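Long-range contacts in xylosidase (Xanthomonas axonopodis pv. citri, PDB 6XN2), which is a family 43 glycoside hydrolase that binds xylotriose and probably cleaves xylose from short beta-linked xylo-oligosaccharides: residues 110-115 with 160-165; 130-135 with 224-229; 142-147 with 164-169. All coordinates share one frame; numbering follows the deposited sequence.

From the N terminus, the chain leaves its first four-stranded sheet after strand 99-106 through loop 110-115, builds the four-stranded sheet that runs from strand 121-125 to strand 157-158, and enters the next sheet at strand 172-175. Contact 1 closes a loop around the second sheet by bringing its entry and exit connections (110-115 and 160-165) together. Contact 2 starts on strand 128-136 and crosses contact 1 along the chain, reaching loop 224-229 of the following sheet. Contact 3, from strand 142-149 to 164-169, lies wholly within the span of contact 2 and ends on the same connection as contact 1, sharing Ala-164 and Gly-165. Paired strands 128-136 and 142-149 join contacts 2 and 3 directly.

Contact 1: 110-115 with 160-165; sequences VPWAQR and PQPIAG
Trp-112 and Pro-162 make a CH-pi contact at the surface of the beta-propeller, where the loop leading to strand 121-125 meets the loop that follows strand 157-158 of the same sheet. The proline ring lies over one indole face, its CD 3.6 Å from the centroid of the five-membered ring and 21° off the ring normal, while CB sits over the CD2-CE2 bond shared by the two rings. The opposite face carries Val-110 CG1 and Ala-113 CB near its rim, so the indole is held between its own loop and the proline. A type I turn from Val-110 to Ala-113, closed by a hydrogen bond of 3.2 Å from Ala-113 N to Val-110 O, shapes this loop. With Trp-112 CG lodged between the backbone N and the carbonyl carbon (chi1 65°), the indole swings out across Pro-160 to Pro-162. Its CD1 edge then meets Pro-160 O in the ring plane, 3.4 Å away, and Pro-111 CB approaches the same oxygen. Farther in, Trp-112 packs on Phe-133 and Ala-135 of strand 128-136. Pro-162 CD adjoins the amide nitrogen, so its C-H groups are probably slightly polarised toward the electron-rich indole, adding a weak electrostatic term to a largely dispersive contact.

Contact 2: 130-135 with 224-229; sequences YLYFPA and ERMIDL
Tyr-130 and Tyr-132 project from the same side of strand 128-136 onto Met-226, joining one sheet of the five-bladed beta-propeller expected of family 43 to a loop of the next, between strands 218-221 and 234-239. The tight part is built round this methionine. Its CB sits over the centre of the Tyr-130 ring, 3.5 Å from the centroid and 10° off the normal, a CH-pi contact, and CG touches the ring at CE1. Met-226 SD lies 5.3 Å from the Tyr-130 ring centroid, oblique to the ring, a looser Met-aromatic contact. Beside them Ile-227 CG2 approaches Tyr-130 CE2 at 3.9 Å. The polar tie is Tyr-132 OH, which donates to Met-226 O over 2.7 Å, the hydroxyl tilted 23° from the carbonyl plane. This short hydrogen bond grips the loop backbone at Met-226, which has a positive phi. Val-146 of strand 142-149 packs against both tyrosines and Ile-227.

Toward solvent the contact is looser. The Tyr-130 hydroxyl stands 3.8 Å from Arg-225 O without bonding to it, and turns instead to a water at 2.7 Å from OH, which gives only a weak bond to Glu-224 O. On the far side of the loop, Arg-225 NH1 and Asp-228 OD2 form a salt bridge whose hydrogen bond is weak. Back at the packed end, the Met-226 chain bends at both chi2 (-74°) and chi3, curling its methyl back so that CE rests 3.4 Å from Tyr-132 OH.

Contact 3: 142-147 with 164-169; sequences FQIGVA and AGTYSI
Ile-169, which lines the xylose pocket and touches the bound beta-D-xylopyranose, is packed against Phe-142 of strand 142-149. Ile-169 CG2 stands over one face of the Phe-142 ring, 3.6 Å from its centroid and shifted toward CG, in a CH-pi contact. The rotation of the isoleucine (chi1 54°) sets CG2 anti to the carbonyl carbon, beside the backbone N, from where it reaches the ring. Phe-142 also meets the ring of Trp-118, which like Ile-169 belongs to the pocket.

Next to this apolar pair, Ser-168 N reaches Phe-142 O in two ways: directly, through a weak and bent hydrogen bond of 3.5 Å, and through a water that accepts from Ser-168 N and donates to Phe-142 O at 2.7 Å. In the beta-propeller, strand 142-149 is the third of four in its sheet, between 128-136 and 157-158, and 164-169 belongs to the connection leading from that sheet to the next, so the chain passes alongside the strand on its way to strand 172-175. The backbones come close, 4.2 Å between Gln-143 CA and Tyr-167 CA, but the bonding differs from a regular strand pair.

Thr-166 takes the place of a backbone acceptor: Ile-144 N donates to its OG1 over 3.2 Å at 151°, and the same hydroxyl bonds to Ile-163 O. The extended Gln-143 side chain crosses Thr-166 at about a right angle, its NE2 donating a hydrogen bond of 3.1 Å to Thr-166 O from well above the carbonyl plane (41°), while its OE1 is bound by Arg-137. Tyr-167 O and Ser-168 O are buried without a polar partner in the model; Ile-144 CD1 packs on the first, at 3.9 Å from Tyr-167 O, and CG1 lies near the second. Tyr-167 itself turns from the strand to stack on Tyr-196, its hydroxyl bonded to Asn-199.

Contact 1: 110-115 with 160-165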
ATOM      1  N   VAL A 110       5.389 -14.066 -15.164  1.00 28.99           N
ATOM      2  CA  VAL A 110       5.311 -12.633 -15.555  1.00 28.95           C
ATOM      3  C   VAL A 110       6.468 -12.397 -16.525  1.00 31.50           C
ATOM      4  O   VAL A 110       7.553 -12.131 -16.081  1.00 32.09           O
ATOM      5  CB  VAL A 110       5.385 -11.700 -14.340  1.00 28.38           C
ATOM      6  CG1 VAL A 110       5.223 -10.259 -14.761  1.00 27.67           C
ATOM      7  CG2 VAL A 110       4.345 -12.069 -13.310  1.00 27.38           C
ATOM      8  N   PRO A 111       6.232 -12.478 -17.843  1.00 31.98           N
ATOM      9  CA  PRO A 111       7.289 -12.395 -18.833  1.00 30.06           C
ATOM     10  C   PRO A 111       8.115 -11.111 -18.818  1.00 32.48           C
ATOM     11  O   PRO A 111       9.263 -11.181 -19.074  1.00 32.38           O
ATOM     12  CB  PRO A 111       6.540 -12.483 -20.158  1.00 30.25           C
ATOM     13  CG  PRO A 111       5.260 -13.143 -19.810  1.00 32.43           C
ATOM     14  CD  PRO A 111       4.922 -12.624 -18.439  1.00 33.06           C
ATOM     15  N   TRP A 112       7.487  -9.994 -18.502  1.00 29.07           N
ATOM     16  CA  TRP A 112       8.194  -8.718 -18.539  1.00 30.75           C
ATOM     17  C   TRP A 112       9.026  -8.466 -17.280  1.00 31.39           C
ATOM     18  O   TRP A 112       9.891  -7.596 -17.273  1.00 33.29           O
ATOM     19  CB  TRP A 112       7.204  -7.559 -18.746  1.00 29.62           C
ATOM     20  CG  TRP A 112       6.231  -7.353 -17.616  1.00 28.68           C
ATOM     21  CD1 TRP A 112       4.968  -7.866 -17.515  1.00 32.28           C
ATOM     22  CD2 TRP A 112       6.440  -6.571 -16.432  1.00 30.40           C
ATOM     23  NE1 TRP A 112       4.380  -7.454 -16.340  1.00 27.61           N
ATOM     24  CE2 TRP A 112       5.265  -6.663 -15.657  1.00 28.19           C
ATOM     25  CE3 TRP A 112       7.510  -5.806 -15.949  1.00 27.11           C
ATOM     26  CZ2 TRP A 112       5.130  -6.017 -14.428  1.00 28.06           C
ATOM     27  CZ3 TRP A 112       7.376  -5.169 -14.725  1.00 25.57           C
ATOM     28  CH2 TRP A 112       6.198  -5.278 -13.980  1.00 25.13           C
ATOM     29  N   ALA A 113       8.769  -9.227 -16.221  1.00 33.31           N
ATOM     30  CA  ALA A 113       9.420  -8.973 -14.937  1.00 29.68           C
ATOM     31  C   ALA A 113      10.529  -9.965 -14.639  1.00 33.65           C
ATOM     32  O   ALA A 113      10.410 -11.151 -14.946  1.00 32.36           O
ATOM     33  CB  ALA A 113       8.394  -9.004 -13.814  1.00 32.47           C
ATOM     34  N   GLN A 114      11.603  -9.483 -14.018  1.00 33.25           N
ATOM     35  CA  GLN A 114      12.691 -10.366 -13.607  1.00 36.12           C
ATOM     36  C   GLN A 114      12.605 -10.722 -12.124  1.00 35.53           C
ATOM     37  O   GLN A 114      12.794 -11.878 -11.737  1.00 34.45           O
ATOM     38  CB  GLN A 114      14.055  -9.730 -13.902  1.00 39.02           C
ATOM     39  CG  GLN A 114      15.225 -10.681 -13.664  1.00 41.57           C
ATOM     40  CD  GLN A 114      16.521  -9.963 -13.309  1.00 53.88           C
ATOM     41  OE1 GLN A 114      16.872  -8.941 -13.905  1.00 53.81           O
ATOM     42  NE2 GLN A 114      17.238 -10.498 -12.325  1.00 63.05           N
ATOM     43  N   ARG A 115      12.321  -9.728 -11.290  1.00 35.67           N
ATOM     44  CA  ARG A 115      12.413  -9.929  -9.852  1.00 34.08           C
ATOM     45  C   ARG A 115      11.617  -8.904  -9.050  1.00 34.06           C
ATOM     46  O   ARG A 115      11.018  -7.984  -9.609  1.00 31.88           O
ATOM     47  CB  ARG A 115      13.882  -9.883  -9.421  1.00 36.73           C
ATOM     48  CG  ARG A 115      14.535  -8.538  -9.693  1.00 33.68           C
ATOM     49  CD  ARG A 115      16.048  -8.592  -9.569  1.00 39.64           C
ATOM     50  NE  ARG A 115      16.610  -7.246  -9.520  1.00 44.83           N
ATOM     51  CZ  ARG A 115      17.073  -6.671  -8.413  1.00 50.60           C
ATOM     52  NH1 ARG A 115      17.058  -7.336  -7.263  1.00 50.06           N
ATOM     53  NH2 ARG A 115      17.564  -5.437  -8.456  1.00 48.95           N
ATOM     54  N   PRO A 160       1.415 -10.228 -20.407  1.00 32.15           N
ATOM     55  CA  PRO A 160       2.770 -10.310 -20.912  1.00 29.29           C
ATOM     56  C   PRO A 160       3.584  -9.044 -20.738  1.00 30.90           C
ATOM     57  O   PRO A 160       4.755  -9.134 -20.616  1.00 29.44           O
ATOM     58  CB  PRO A 160       2.557 -10.565 -22.385  1.00 31.93           C
ATOM     59  CG  PRO A 160       1.190 -10.153 -22.657  1.00 29.61           C
ATOM     60  CD  PRO A 160       0.437 -10.483 -21.459  1.00 29.34           C
ATOM     61  N   GLN A 161       2.942  -7.894 -20.767  1.00 30.76           N
ATOM     62  CA  GLN A 161       3.618  -6.604 -20.608  1.00 33.08           C
ATOM     63  C   GLN A 161       3.036  -5.846 -19.419  1.00 29.42           C
ATOM     64  O   GLN A 161       1.902  -6.122 -19.013  1.00 27.58           O
ATOM     65  CB  GLN A 161       3.485  -5.771 -21.885  1.00 32.01           C
ATOM     66  CG  GLN A 161       4.304  -6.284 -23.045  1.00 33.96           C
ATOM     67  CD  GLN A 161       3.767  -5.834 -24.393  1.00 48.69           C
ATOM     68  OE1 GLN A 161       3.144  -4.769 -24.522  1.00 44.11           O
ATOM     69  NE2 GLN A 161       4.001  -6.652 -25.410  1.00 52.46           N
ATOM     70  N   PRO A 162       3.765  -4.879 -18.892  1.00 27.51           N
ATOM     71  CA  PRO A 162       3.237  -4.092 -17.796  1.00 28.99           C
ATOM     72  C   PRO A 162       2.238  -3.043 -18.251  1.00 29.32           C
ATOM     73  O   PRO A 162       2.089  -2.798 -19.409  1.00 32.72           O
ATOM     74  CB  PRO A 162       4.480  -3.424 -17.227  1.00 29.35           C
ATOM     75  CG  PRO A 162       5.380  -3.307 -18.352  1.00 31.64           C
ATOM     76  CD  PRO A 162       5.146  -4.527 -19.189  1.00 31.22           C
ATOM     77  N   ILE A 163       1.559  -2.420 -17.329  1.00 26.02           N
ATOM     78  CA  ILE A 163       0.603  -1.420 -17.702  1.00 26.21           C
ATOM     79  C   ILE A 163       1.292  -0.196 -18.275  1.00 27.77           C
ATOM     80  O   ILE A 163       2.151   0.353 -17.668  1.00 28.22           O
ATOM     81  CB  ILE A 163      -0.269  -1.020 -16.528  1.00 25.52           C
ATOM     82  CG1 ILE A 163      -1.019  -2.239 -16.024  1.00 30.08           C
ATOM     83  CG2 ILE A 163      -1.223   0.069 -16.932  1.00 26.70           C
ATOM     84  CD1 ILE A 163      -1.689  -2.073 -14.698  1.00 28.56           C
ATOM     85  N   ALA A 164       0.906   0.214 -19.463  1.00 28.55           N
ATOM     86  CA  ALA A 164       1.529   1.365 -20.051  1.00 27.51           C
ATOM     87  C   ALA A 164       1.200   2.594 -19.267  1.00 26.73           C
ATOM     88  O   ALA A 164       0.100   2.780 -18.906  1.00 29.37           O
ATOM     89  CB  ALA A 164       1.095   1.534 -21.486  1.00 26.96           C
ATOM     90  N   GLY A 165       2.185   3.422 -19.039  1.00 25.98           N
ATOM     91  CA  GLY A 165       1.992   4.629 -18.300  1.00 27.37           C
ATOM     92  C   GLY A 165       2.325   4.456 -16.842  1.00 28.48           C
ATOM     93  O   GLY A 165       2.228   5.375 -16.097  1.00 27.30           O
TER

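Contact 2: 130-135 with 224-229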
ATOM      1  N   TYR A 130      -8.759  -8.561 -10.635  1.00 23.15           N
ATOM      2  CA  TYR A 130      -7.495  -8.154 -11.170  1.00 28.48           C
ATOM      3  C   TYR A 130      -6.474  -7.980 -10.078  1.00 28.24           C
ATOM      4  O   TYR A 130      -6.758  -7.381  -9.131  1.00 26.92           O
ATOM      5  CB  TYR A 130      -7.646  -6.860 -11.950  1.00 26.03           C
ATOM      6  CG  TYR A 130      -8.639  -6.957 -13.065  1.00 26.18           C
ATOM      7  CD1 TYR A 130      -9.952  -6.729 -12.849  1.00 27.39           C
ATOM      8  CD2 TYR A 130      -8.259  -7.297 -14.312  1.00 29.61           C
ATOM      9  CE1 TYR A 130     -10.871  -6.832 -13.860  1.00 28.49           C
ATOM     10  CE2 TYR A 130      -9.170  -7.405 -15.327  1.00 27.64           C
ATOM     11  CZ  TYR A 130     -10.470  -7.171 -15.089  1.00 27.44           C
ATOM     12  OH  TYR A 130     -11.371  -7.274 -16.066  1.00 28.63           O
ATOM     13  N   LEU A 131      -5.287  -8.534 -10.250  1.00 26.42           N
ATOM     14  CA  LEU A 131      -4.215  -8.398  -9.293  1.00 27.05           C
ATOM     15  C   LEU A 131      -3.185  -7.437  -9.831  1.00 27.41           C
ATOM     16  O   LEU A 131      -2.575  -7.710 -10.785  1.00 28.65           O
ATOM     17  CB  LEU A 131      -3.586  -9.746  -8.964  1.00 27.65           C
ATOM     18  CG  LEU A 131      -2.499  -9.807  -7.896  1.00 25.94           C
ATOM     19  CD1 LEU A 131      -3.006  -9.304  -6.586  1.00 28.93           C
ATOM     20  CD2 LEU A 131      -1.993 -11.200  -7.703  1.00 31.05           C
ATOM     21  N   TYR A 132      -3.064  -6.279  -9.218  1.00 26.18           N
ATOM     22  CA  TYR A 132      -2.094  -5.268  -9.629  1.00 22.75           C
ATOM     23  C   TYR A 132      -0.827  -5.408  -8.803  1.00 26.62           C
ATOM     24  O   TYR A 132      -0.900  -5.515  -7.585  1.00 25.90           O
ATOM     25  CB  TYR A 132      -2.675  -3.860  -9.469  1.00 23.15           C
ATOM     26  CG  TYR A 132      -3.908  -3.650 -10.291  1.00 25.82           C
ATOM     27  CD1 TYR A 132      -5.148  -4.086  -9.838  1.00 29.44           C
ATOM     28  CD2 TYR A 132      -3.836  -3.033 -11.535  1.00 24.07           C
ATOM     29  CE1 TYR A 132      -6.285  -3.910 -10.603  1.00 26.62           C
ATOM     30  CE2 TYR A 132      -4.966  -2.852 -12.308  1.00 24.10           C
ATOM     31  CZ  TYR A 132      -6.185  -3.290 -11.838  1.00 26.93           C
ATOM     32  OH  TYR A 132      -7.310  -3.110 -12.600  1.00 28.98           O
ATOM     33  N   PHE A 133       0.330  -5.407  -9.456  1.00 28.81           N
ATOM     34  CA  PHE A 133       1.584  -5.626  -8.739  1.00 24.90           C
ATOM     35  C   PHE A 133       2.758  -4.878  -9.357  1.00 28.26           C
ATOM     36  O   PHE A 133       2.853  -4.759 -10.582  1.00 26.05           O
ATOM     37  CB  PHE A 133       1.902  -7.127  -8.683  1.00 25.50           C
ATOM     38  CG  PHE A 133       2.155  -7.742 -10.033  1.00 28.67           C
ATOM     39  CD1 PHE A 133       1.097  -8.125 -10.840  1.00 29.15           C
ATOM     40  CD2 PHE A 133       3.448  -7.938 -10.493  1.00 27.05           C
ATOM     41  CE1 PHE A 133       1.319  -8.685 -12.086  1.00 27.78           C
ATOM     42  CE2 PHE A 133       3.675  -8.495 -11.748  1.00 25.24           C
ATOM     43  CZ  PHE A 133       2.614  -8.875 -12.533  1.00 27.17           C
ATOM     44  N   PRO A 134       3.662  -4.370  -8.508  1.00 26.49           N
ATOM     45  CA  PRO A 134       4.907  -3.781  -8.991  1.00 25.20           C
ATOM     46  C   PRO A 134       6.002  -4.843  -9.085  1.00 25.13           C
ATOM     47  O   PRO A 134       6.160  -5.681  -8.186  1.00 27.70           O
ATOM     48  CB  PRO A 134       5.228  -2.741  -7.920  1.00 29.01           C
ATOM     49  CG  PRO A 134       4.718  -3.381  -6.644  1.00 27.68           C
ATOM     50  CD  PRO A 134       3.549  -4.280  -7.040  1.00 25.97           C
ATOM     51  N   ALA A 135       6.745  -4.824 -10.180  1.00 27.68           N
ATOM     52  CA  ALA A 135       7.895  -5.704 -10.305  1.00 27.63           C
ATOM     53  C   ALA A 135       8.967  -4.999 -11.108  1.00 28.40           C
ATOM     54  O   ALA A 135       8.704  -3.990 -11.762  1.00 31.49           O
ATOM     55  CB  ALA A 135       7.503  -7.031 -10.953  1.00 27.50           C
ATOM     56  N   GLU A 224     -12.227   0.773 -18.488  1.00 30.15           N
ATOM     57  CA  GLU A 224     -13.211  -0.235 -18.167  1.00 34.44           C
ATOM     58  C   GLU A 224     -12.690  -1.657 -18.293  1.00 32.72           C
ATOM     59  O   GLU A 224     -13.132  -2.533 -17.640  1.00 31.37           O
ATOM     60  CB  GLU A 224     -14.472  -0.049 -19.012  1.00 38.12           C
ATOM     61  CG  GLU A 224     -14.245  -0.311 -20.482  1.00 52.01           C
ATOM     62  CD  GLU A 224     -15.405   0.094 -21.376  1.00 68.79           C
ATOM     63  OE1 GLU A 224     -16.565  -0.034 -20.962  1.00 75.54           O
ATOM     64  OE2 GLU A 224     -15.149   0.518 -22.504  1.00 71.93           O
ATOM     65  N   ARG A 225     -11.728  -1.928 -19.175  1.00 29.65           N
ATOM     66  CA  ARG A 225     -11.087  -3.253 -19.325  1.00 33.02           C
ATOM     67  C   ARG A 225     -10.108  -3.563 -18.179  1.00 29.15           C
ATOM     68  O   ARG A 225      -9.623  -4.650 -18.179  1.00 30.40           O
ATOM     69  CB  ARG A 225     -10.390  -3.337 -20.676  1.00 31.83           C
ATOM     70  CG  ARG A 225      -9.072  -2.598 -20.722  1.00 33.08           C
ATOM     71  CD  ARG A 225      -8.553  -2.522 -22.133  1.00 37.54           C
ATOM     72  NE  ARG A 225      -8.447  -3.817 -22.756  1.00 41.22           N
ATOM     73  CZ  ARG A 225      -7.651  -4.101 -23.759  1.00 41.56           C
ATOM     74  NH1 ARG A 225      -6.844  -3.183 -24.239  1.00 45.16           N
ATOM     75  NH2 ARG A 225      -7.644  -5.308 -24.269  1.00 39.09           N
ATOM     76  N   MET A 226      -9.779  -2.582 -17.334  1.00 29.50           N
ATOM     77  CA  MET A 226      -9.001  -2.694 -16.123  1.00 27.50           C
ATOM     78  C   MET A 226      -7.551  -2.968 -16.228  1.00 31.86           C
ATOM     79  O   MET A 226      -6.850  -2.824 -15.282  1.00 29.74           O
ATOM     80  CB  MET A 226      -9.636  -3.675 -15.142  1.00 27.24           C
ATOM     81  CG  MET A 226     -11.041  -3.337 -14.757  1.00 30.49           C
ATOM     82  SD  MET A 226     -11.080  -1.963 -13.640  1.00 31.07           S
ATOM     83  CE  MET A 226     -10.653  -2.825 -12.146  1.00 26.99           C
ATOM     84  N   ILE A 227      -7.099  -3.349 -17.391  1.00 29.65           N
ATOM     85  CA  ILE A 227      -5.682  -3.682 -17.521  1.00 27.04           C
ATOM     86  C   ILE A 227      -4.900  -2.548 -18.199  1.00 28.66           C
ATOM     87  O   ILE A 227      -3.688  -2.651 -18.403  1.00 28.98           O
ATOM     88  CB  ILE A 227      -5.488  -4.991 -18.303  1.00 30.43           C
ATOM     89  CG1 ILE A 227      -5.977  -4.826 -19.741  1.00 33.01           C
ATOM     90  CG2 ILE A 227      -6.216  -6.139 -17.614  1.00 30.62           C
ATOM     91  CD1 ILE A 227      -5.775  -6.058 -20.572  1.00 34.59           C
ATOM     92  N   ASP A 228      -5.592  -1.454 -18.453  1.00 28.79           N
ATOM     93  CA  ASP A 228      -4.951  -0.266 -19.048  1.00 28.83           C
ATOM     94  C   ASP A 228      -5.450   0.981 -18.335  1.00 28.18           C
ATOM     95  O   ASP A 228      -6.532   0.965 -17.844  1.00 27.37           O
ATOM     96  CB  ASP A 228      -5.312  -0.112 -20.520  1.00 28.69           C
ATOM     97  CG  ASP A 228      -4.739  -1.190 -21.398  1.00 35.89           C
ATOM     98  OD1 ASP A 228      -3.589  -1.487 -21.269  1.00 38.35           O
ATOM     99  OD2 ASP A 228      -5.459  -1.684 -22.214  1.00 46.49           O
ATOM    100  N   LEU A 229      -4.644   2.026 -18.315  1.00 26.86           N
ATOM    101  CA  LEU A 229      -5.088   3.271 -17.773  1.00 23.97           C
ATOM    102  C   LEU A 229      -5.993   3.921 -18.787  1.00 30.34           C
ATOM    103  O   LEU A 229      -5.848   3.721 -19.941  1.00 28.02           O
ATOM    104  CB  LEU A 229      -3.927   4.214 -17.533  1.00 28.64           C
ATOM    105  CG  LEU A 229      -2.725   3.693 -16.803  1.00 27.93           C
ATOM    106  CD1 LEU A 229      -1.779   4.837 -16.590  1.00 25.80           C
ATOM    107  CD2 LEU A 229      -3.157   3.116 -15.499  1.00 25.77           C
TER
HETATM  108  O   HOH W   1     -13.481  -5.621 -16.372  1.00 36.11           O

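Contact 3: 142-147 with 164-169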
ATOM      1  N   PHE A 142      11.383  -0.502 -12.149  1.00 29.73           N
ATOM      2  CA  PHE A 142      10.066  -0.929 -11.669  1.00 29.08           C
ATOM      3  C   PHE A 142       8.961  -0.472 -12.609  1.00 30.09           C
ATOM      4  O   PHE A 142       8.992   0.646 -13.130  1.00 25.28           O
ATOM      5  CB  PHE A 142       9.776  -0.378 -10.268  1.00 28.73           C
ATOM      6  CG  PHE A 142      10.302  -1.231  -9.141  1.00 28.19           C
ATOM      7  CD1 PHE A 142       9.849  -2.532  -8.964  1.00 31.01           C
ATOM      8  CD2 PHE A 142      11.212  -0.717  -8.232  1.00 27.34           C
ATOM      9  CE1 PHE A 142      10.315  -3.311  -7.924  1.00 28.68           C
ATOM     10  CE2 PHE A 142      11.673  -1.487  -7.188  1.00 28.14           C
ATOM     11  CZ  PHE A 142      11.225  -2.786  -7.034  1.00 32.02           C
ATOM     12  N   GLN A 143       7.930  -1.269 -12.722  1.00 28.20           N
ATOM     13  CA  GLN A 143       6.719  -0.956 -13.445  1.00 26.91           C
ATOM     14  C   GLN A 143       5.588  -1.743 -12.774  1.00 27.34           C
ATOM     15  O   GLN A 143       5.794  -2.572 -11.966  1.00 25.83           O
ATOM     16  CB  GLN A 143       6.796  -1.253 -14.933  1.00 29.18           C
ATOM     17  CG  GLN A 143       7.285  -0.120 -15.795  1.00 33.25           C
ATOM     18  CD  GLN A 143       6.987  -0.320 -17.260  1.00 31.01           C
ATOM     19  OE1 GLN A 143       7.748  -0.883 -17.955  1.00 34.26           O
ATOM     20  NE2 GLN A 143       5.882   0.152 -17.697  1.00 31.64           N
ATOM     21  N   ILE A 144       4.381  -1.432 -13.136  1.00 24.38           N
ATOM     22  CA  ILE A 144       3.238  -2.070 -12.532  1.00 28.17           C
ATOM     23  C   ILE A 144       2.544  -2.925 -13.574  1.00 26.38           C
ATOM     24  O   ILE A 144       2.190  -2.438 -14.644  1.00 28.50           O
ATOM     25  CB  ILE A 144       2.275  -1.028 -11.950  1.00 26.21           C
ATOM     26  CG1 ILE A 144       2.956  -0.336 -10.772  1.00 32.72           C
ATOM     27  CG2 ILE A 144       0.971  -1.690 -11.515  1.00 25.64           C
ATOM     28  CD1 ILE A 144       2.216   0.847 -10.279  1.00 29.90           C
ATOM     29  N   GLY A 145       2.406  -4.213 -13.273  1.00 25.70           N
ATOM     30  CA  GLY A 145       1.700  -5.126 -14.149  1.00 29.17           C
ATOM     31  C   GLY A 145       0.364  -5.518 -13.551  1.00 27.87           C
ATOM     32  O   GLY A 145       0.062  -5.181 -12.406  1.00 27.45           O
ATOM     33  N   VAL A 146      -0.448  -6.221 -14.324  1.00 27.70           N
ATOM     34  CA  VAL A 146      -1.711  -6.716 -13.798  1.00 26.75           C
ATOM     35  C   VAL A 146      -1.895  -8.181 -14.217  1.00 27.18           C
ATOM     36  O   VAL A 146      -1.355  -8.628 -15.236  1.00 26.00           O
ATOM     37  CB  VAL A 146      -2.910  -5.826 -14.257  1.00 25.83           C
ATOM     38  CG1 VAL A 146      -3.113  -5.918 -15.765  1.00 27.02           C
ATOM     39  CG2 VAL A 146      -4.193  -6.189 -13.506  1.00 24.78           C
ATOM     40  N   ALA A 147      -2.630  -8.927 -13.400  1.00 25.75           N
ATOM     41  CA  ALA A 147      -2.953 -10.319 -13.677  1.00 26.77           C
ATOM     42  C   ALA A 147      -4.451 -10.539 -13.482  1.00 26.10           C
ATOM     43  O   ALA A 147      -5.063  -9.937 -12.599  1.00 28.01           O
ATOM     44  CB  ALA A 147      -2.146 -11.236 -12.782  1.00 28.29           C
ATOM     45  N   ALA A 164       0.906   0.214 -19.463  1.00 28.55           N
ATOM     46  CA  ALA A 164       1.529   1.365 -20.051  1.00 27.51           C
ATOM     47  C   ALA A 164       1.200   2.594 -19.267  1.00 26.73           C
ATOM     48  O   ALA A 164       0.100   2.780 -18.906  1.00 29.37           O
ATOM     49  CB  ALA A 164       1.095   1.534 -21.486  1.00 26.96           C
ATOM     50  N   GLY A 165       2.185   3.422 -19.039  1.00 25.98           N
ATOM     51  CA  GLY A 165       1.992   4.629 -18.300  1.00 27.37           C
ATOM     52  C   GLY A 165       2.325   4.456 -16.842  1.00 28.48           C
ATOM     53  O   GLY A 165       2.228   5.375 -16.097  1.00 27.30           O
ATOM     54  N   THR A 166       2.692   3.243 -16.467  1.00 26.81           N
ATOM     55  CA  THR A 166       3.059   2.983 -15.119  1.00 25.39           C
ATOM     56  C   THR A 166       4.542   2.874 -15.001  1.00 28.52           C
ATOM     57  O   THR A 166       5.244   2.641 -15.907  1.00 23.95           O
ATOM     58  CB  THR A 166       2.390   1.765 -14.500  1.00 25.78           C
ATOM     59  OG1 THR A 166       2.887   0.585 -15.097  1.00 24.24           O
ATOM     60  CG2 THR A 166       0.925   1.853 -14.661  1.00 26.10           C
ATOM     61  N   TYR A 167       4.951   3.169 -13.806  1.00 24.70           N
ATOM     62  CA  TYR A 167       6.309   3.202 -13.341  1.00 26.87           C
ATOM     63  C   TYR A 167       6.312   3.211 -11.814  1.00 28.48           C
ATOM     64  O   TYR A 167       5.223   3.141 -11.245  1.00 25.87           O
ATOM     65  CB  TYR A 167       7.008   4.420 -13.888  1.00 25.30           C
ATOM     66  CG  TYR A 167       6.282   5.697 -13.694  1.00 26.07           C
ATOM     67  CD1 TYR A 167       5.368   6.124 -14.590  1.00 26.33           C
ATOM     68  CD2 TYR A 167       6.556   6.498 -12.651  1.00 25.94           C
ATOM     69  CE1 TYR A 167       4.710   7.286 -14.435  1.00 27.45           C
ATOM     70  CE2 TYR A 167       5.915   7.674 -12.495  1.00 27.07           C
ATOM     71  CZ  TYR A 167       4.977   8.058 -13.402  1.00 26.73           C
ATOM     72  OH  TYR A 167       4.312   9.207 -13.274  1.00 29.32           O
ATOM     73  N   SER A 168       7.499   3.053 -11.155  1.00 24.76           N
ATOM     74  CA  SER A 168       7.603   3.054  -9.705  1.00 24.02           C
ATOM     75  C   SER A 168       6.789   1.875  -9.134  1.00 27.83           C
ATOM     76  O   SER A 168       6.580   0.860  -9.818  1.00 24.61           O
ATOM     77  CB  SER A 168       7.131   4.401  -9.129  1.00 22.85           C
ATOM     78  OG  SER A 168       7.540   4.566  -7.780  1.00 25.62           O
ATOM     79  N   ILE A 169       6.364   1.978  -7.892  1.00 26.31           N
ATOM     80  CA  ILE A 169       5.740   0.862  -7.204  1.00 26.16           C
ATOM     81  C   ILE A 169       4.452   1.119  -6.455  1.00 26.33           C
ATOM     82  O   ILE A 169       3.815   2.098  -6.674  1.00 25.68           O
ATOM     83  CB  ILE A 169       6.731   0.365  -6.130  1.00 28.04           C
ATOM     84  CG1 ILE A 169       7.154   1.501  -5.231  1.00 27.99           C
ATOM     85  CG2 ILE A 169       7.999  -0.147  -6.712  1.00 28.58           C
ATOM     86  CD1 ILE A 169       7.984   1.075  -4.052  1.00 27.08           C
TER
HETATM   87  O   HOH W   2      10.444   2.733 -12.294  1.00 28.62           O